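Local coordinates for protein peptidase, C14 family (Geobacter sulfurreducens PCA, PDB 3BIJ) that is of unknown function but probably acts as a cysteine-type endopeptidase of the caspase-like C14 family, at residues 127-131 with 269-275; 240-244 with 256-260. One frame throughout, in Å; residues are numbered along the deposited sequence.

In the fold
Both contacts lie on the same side of the chain's centre, their own centres about 10 Å apart, and both reach the large mixed sheet of the caspase-like domain. Along the chain, interaction 2 (240-244 with 256-260) is nested inside the long loop closed by interaction 1 (127-131 with 269-275). Strand 258-263 of interaction 2 leads into helix 267-271 of interaction 1, and strand 201-206 lies in the sheet between strands 127-133 and 258-263. Y240 joins the contacts: its ring meets F269 edge-to-face and lies beside L129, while its hydroxyl makes a weak hydrogen bond with P274 O. Helix 240-250 and the 269-275 segment thus pack against each other through Y240.

Interaction 1: residues 127-131 with 269-275; sequences RVLVF and FLKQRPF
R127 and F269 bury more surface here than any other residues. The aliphatic start of the arginine lies over one face of the phenyl ring: CB of R127 stands 3.6 Å from the centroid of the F269 ring and nearly on its normal, a CH-pi contact, and CG of R127 follows at 3.5 Å from CD1 of F269. With CG of F269 anti to its backbone N (chi1 173°), the ring is carried from the helix toward the strand. Arginine suits this place because its methylenes pack as a hydrocarbon while its tip stays polar.

Bends at chi2 and chi3 turn that tip to Q272. The guanidinium of R127 grips the amide side-on, with R127 NE 3.2 Å and R127 NH2 3.1 Å from the one oxygen, Q272 OE1. Both bonds are bent, with N-H...O angles of 137°, and the amide plane stands 80° from the guanidinium plane. One buried carbonyl oxygen thereby serves two donors.

Farther along the strand the contact is apolar. CD2 of L129 reaches CD1 of F275 at 4.1 Å, and the rings of F131 and F275, nearly parallel but slid apart, touch through their CE1 atoms at 3.5 Å with little overlap. A branched aliphatic chain and flat rings suit this buried face, where they meet by packing alone.

Strand 127-133 runs between strands 76-89 and 201-206, to which it is hydrogen-bonded, and R127, L129 and F131 present one face to the C-terminal segment. Around that buried face, I76 and M78 of strand 76-89 touch F269 and F275 respectively, Y240 of helix 240-250 lies against L129, and W231 of helix 222-231 meets F275 edge-to-face.

Interaction 2: residues 240-244 with 256-260; sequences YRSFH and TPNFF
H244 and F259 make most of the contact by aromatic and CH-pi packing. CB of F259 sits over one face of the imidazole, 3.5 Å from the centroid of the H244 ring, while the two rings meet obliquely with their planes at 49°. In both residues CG is anti to the backbone N, which extends the side chains across the gap between helix and strand.

Beyond the imidazole, the large, flat phenyl of F259 also reaches the preceding helical turn. Its CE2 lies 4.0 Å from CB of Y240, and its CE1 is 3.9 Å from NH1 of R241, whose bent chain crosses the phenylalanine at about a right angle.

The polar contacts lie at the imidazole edge. A water donates to P257 O at 2.9 Å and is held weakly by H244 NE2 and N258 ND2, so one water joins the histidine's polar edge to the start of the strand.

The helical segment 240-244 runs nearly antiparallel to strand segment 258-260, their axes at 159°. This is a helix packed on the strand that follows it, characteristic of the layered alpha/beta architecture of caspase-like domains.

Interaction 1: residues 127-131 with 269-275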
# COMPACT_ATOMS: atom_id res chain seq x y z
N ARG A 127 -14.62 18.29 41.65
CA ARG A 127 -14.10 17.38 40.63
C ARG A 127 -14.30 18.04 39.27
O ARG A 127 -15.38 18.55 38.97
CB ARG A 127 -14.86 16.05 40.66
CG ARG A 127 -14.69 15.27 41.95
CD ARG A 127 -16.02 15.14 42.69
NE ARG A 127 -16.91 14.22 42.00
CZ ARG A 127 -18.23 14.35 41.96
NH1 ARG A 127 -18.82 15.37 42.58
NH2 ARG A 127 -18.96 13.47 41.30
N VAL A 128 -13.24 18.03 38.46
CA VAL A 128 -13.29 18.63 37.12
C VAL A 128 -13.03 17.53 36.09
O VAL A 128 -11.92 17.01 36.00
CB VAL A 128 -12.22 19.75 36.96
CG1 VAL A 128 -12.29 20.33 35.56
CG2 VAL A 128 -12.46 20.84 37.99
N LEU A 129 -14.06 17.18 35.32
CA LEU A 129 -13.94 16.15 34.30
C LEU A 129 -13.90 16.79 32.92
O LEU A 129 -14.85 17.45 32.53
CB LEU A 129 -15.14 15.20 34.40
CG LEU A 129 -15.19 14.05 33.40
CD1 LEU A 129 -14.04 13.10 33.66
CD2 LEU A 129 -16.53 13.35 33.54
N VAL A 130 -12.80 16.58 32.19
CA VAL A 130 -12.65 17.18 30.86
C VAL A 130 -12.48 16.16 29.72
O VAL A 130 -11.61 15.29 29.78
CB VAL A 130 -11.41 18.13 30.80
CG1 VAL A 130 -11.33 18.78 29.44
CG2 VAL A 130 -11.49 19.19 31.89
N PHE A 131 -13.31 16.27 28.69
CA PHE A 131 -13.20 15.39 27.52
C PHE A 131 -12.80 16.28 26.35
O PHE A 131 -13.50 17.25 26.03
CB PHE A 131 -14.53 14.71 27.18
CG PHE A 131 -14.91 13.62 28.13
CD1 PHE A 131 -15.70 13.89 29.24
CD2 PHE A 131 -14.43 12.32 27.94
CE1 PHE A 131 -16.01 12.88 30.16
CE2 PHE A 131 -14.74 11.31 28.84
CZ PHE A 131 -15.53 11.59 29.96
N PHE A 269 -12.65 10.00 43.42
CA PHE A 269 -13.19 10.54 42.17
C PHE A 269 -12.88 9.62 40.98
O PHE A 269 -13.77 9.28 40.20
CB PHE A 269 -12.64 11.95 41.94
CG PHE A 269 -12.98 12.54 40.61
CD1 PHE A 269 -14.24 12.38 40.06
CD2 PHE A 269 -12.02 13.27 39.90
CE1 PHE A 269 -14.56 12.95 38.83
CE2 PHE A 269 -12.33 13.84 38.66
CZ PHE A 269 -13.59 13.67 38.12
N LEU A 270 -11.62 9.19 40.87
CA LEU A 270 -11.23 8.31 39.78
C LEU A 270 -11.84 6.92 39.95
O LEU A 270 -11.84 6.11 39.01
CB LEU A 270 -9.70 8.22 39.71
CG LEU A 270 -8.98 9.21 38.78
CD1 LEU A 270 -9.50 10.63 38.95
CD2 LEU A 270 -7.49 9.15 39.06
N LYS A 271 -12.39 6.66 41.13
CA LYS A 271 -13.02 5.38 41.42
C LYS A 271 -14.52 5.38 41.15
O LYS A 271 -15.15 4.33 41.09
CB LYS A 271 -12.76 4.99 42.88
CG LYS A 271 -12.04 3.66 43.07
CD LYS A 271 -10.64 3.68 42.45
CE LYS A 271 -10.51 2.68 41.29
NZ LYS A 271 -9.21 2.82 40.55
N GLN A 272 -15.09 6.57 40.98
CA GLN A 272 -16.53 6.70 40.72
C GLN A 272 -16.89 6.21 39.32
O GLN A 272 -16.03 5.84 38.53
CB GLN A 272 -16.97 8.16 40.83
CG GLN A 272 -16.62 8.86 42.13
CD GLN A 272 -17.19 10.27 42.20
OE1 GLN A 272 -16.96 11.09 41.31
NE2 GLN A 272 -17.93 10.55 43.25
N ARG A 273 -18.19 6.21 39.02
CA ARG A 273 -18.67 5.81 37.71
C ARG A 273 -18.43 7.00 36.77
O ARG A 273 -18.69 8.15 37.14
CB ARG A 273 -20.16 5.45 37.79
CG ARG A 273 -20.57 4.46 36.69
CD ARG A 273 -21.89 3.71 36.88
NE ARG A 273 -22.95 4.39 36.22
CZ ARG A 273 -23.77 4.13 35.22
NH1 ARG A 273 -23.87 3.04 34.46
NH2 ARG A 273 -24.57 5.15 35.00
N PRO A 274 -17.96 6.74 35.55
CA PRO A 274 -17.67 7.78 34.56
C PRO A 274 -18.45 9.10 34.55
O PRO A 274 -17.88 10.12 34.15
CB PRO A 274 -17.75 7.03 33.22
CG PRO A 274 -18.54 5.79 33.53
CD PRO A 274 -18.02 5.42 34.89
N PHE A 275 -19.71 9.15 34.95
CA PHE A 275 -20.36 10.46 34.91
C PHE A 275 -21.12 10.80 36.17
O PHE A 275 -22.10 11.53 36.14
CB PHE A 275 -21.29 10.56 33.71
CG PHE A 275 -20.56 10.57 32.41
CD1 PHE A 275 -19.90 11.71 31.96
CD2 PHE A 275 -20.52 9.43 31.62
CE1 PHE A 275 -19.21 11.71 30.75
CE2 PHE A 275 -19.83 9.42 30.41
CZ PHE A 275 -19.18 10.56 29.98

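Interaction 2: residues 240-244 with 256-260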
# COMPACT_ATOMS: atom_id res chain seq x y z
N TYR A 240 -13.79 5.21 36.22
CA TYR A 240 -13.25 6.00 35.13
C TYR A 240 -12.09 5.27 34.48
O TYR A 240 -11.97 5.24 33.26
CB TYR A 240 -12.75 7.36 35.62
CG TYR A 240 -13.82 8.40 35.76
CD1 TYR A 240 -14.50 8.56 36.95
CD2 TYR A 240 -14.13 9.25 34.71
CE1 TYR A 240 -15.47 9.55 37.09
CE2 TYR A 240 -15.10 10.23 34.84
CZ TYR A 240 -15.77 10.38 36.03
OH TYR A 240 -16.75 11.33 36.16
N ARG A 241 -11.22 4.67 35.30
CA ARG A 241 -10.08 3.96 34.75
C ARG A 241 -10.57 2.84 33.86
O ARG A 241 -10.11 2.71 32.73
CB ARG A 241 -9.20 3.40 35.87
CG ARG A 241 -8.61 4.50 36.73
CD ARG A 241 -7.49 4.04 37.68
NE ARG A 241 -6.39 4.91 37.42
CZ ARG A 241 -5.62 5.74 38.10
NH1 ARG A 241 -4.73 6.31 37.31
NH2 ARG A 241 -5.63 6.03 39.40
N SER A 242 -11.51 2.05 34.34
CA SER A 242 -12.04 0.96 33.53
C SER A 242 -12.71 1.48 32.28
O SER A 242 -12.63 0.85 31.22
CB SER A 242 -13.04 0.14 34.33
OG SER A 242 -12.40 -0.44 35.44
N PHE A 243 -13.39 2.62 32.40
CA PHE A 243 -14.09 3.22 31.27
C PHE A 243 -13.05 3.52 30.19
O PHE A 243 -13.19 3.12 29.03
CB PHE A 243 -14.79 4.49 31.75
CG PHE A 243 -15.69 5.11 30.73
CD1 PHE A 243 -16.66 4.35 30.09
CD2 PHE A 243 -15.60 6.47 30.45
CE1 PHE A 243 -17.53 4.94 29.18
CE2 PHE A 243 -16.46 7.08 29.56
CZ PHE A 243 -17.43 6.32 28.92
N HIS A 244 -11.99 4.20 30.60
CA HIS A 244 -10.91 4.57 29.72
C HIS A 244 -10.27 3.33 29.08
O HIS A 244 -10.12 3.26 27.86
CB HIS A 244 -9.89 5.37 30.52
CG HIS A 244 -8.61 5.63 29.78
ND1 HIS A 244 -8.54 6.47 28.69
CD2 HIS A 244 -7.36 5.14 29.96
CE1 HIS A 244 -7.30 6.50 28.24
NE2 HIS A 244 -6.57 5.70 28.99
N THR A 256 -4.94 6.77 20.38
CA THR A 256 -5.20 6.26 21.72
C THR A 256 -5.56 7.39 22.66
O THR A 256 -4.75 8.28 22.90
CB THR A 256 -3.96 5.55 22.32
OG1 THR A 256 -3.45 4.59 21.39
CG2 THR A 256 -4.32 4.84 23.62
N PRO A 257 -6.80 7.40 23.18
CA PRO A 257 -7.18 8.48 24.09
C PRO A 257 -6.32 8.39 25.35
O PRO A 257 -5.92 7.30 25.76
CB PRO A 257 -8.67 8.24 24.34
CG PRO A 257 -8.87 6.79 24.00
CD PRO A 257 -7.98 6.60 22.80
N ASN A 258 -6.03 9.54 25.94
CA ASN A 258 -5.19 9.61 27.12
C ASN A 258 -5.96 9.89 28.42
O ASN A 258 -6.98 10.57 28.44
CB ASN A 258 -4.14 10.69 26.93
CG ASN A 258 -2.94 10.49 27.81
OD1 ASN A 258 -2.37 11.46 28.31
ND2 ASN A 258 -2.53 9.24 28.00
N PHE A 259 -5.42 9.35 29.51
CA PHE A 259 -5.99 9.50 30.83
C PHE A 259 -4.98 10.28 31.70
O PHE A 259 -4.04 9.71 32.25
CB PHE A 259 -6.25 8.10 31.41
CG PHE A 259 -7.07 8.09 32.67
CD1 PHE A 259 -6.47 8.31 33.90
CD2 PHE A 259 -8.44 7.85 32.62
CE1 PHE A 259 -7.22 8.29 35.07
CE2 PHE A 259 -9.19 7.83 33.78
CZ PHE A 259 -8.58 8.05 35.01
N PHE A 260 -5.20 11.59 31.81
CA PHE A 260 -4.33 12.49 32.56
C PHE A 260 -5.01 13.09 33.79
O PHE A 260 -6.12 13.61 33.70
CB PHE A 260 -3.88 13.61 31.63
CG PHE A 260 -2.80 14.48 32.20
CD1 PHE A 260 -1.53 13.96 32.41
CD2 PHE A 260 -3.06 15.81 32.52
CE1 PHE A 260 -0.51 14.76 32.92
CE2 PHE A 260 -2.04 16.62 33.04
CZ PHE A 260 -0.76 16.09 33.24
O HOH W 1 -3.68 6.11 27.26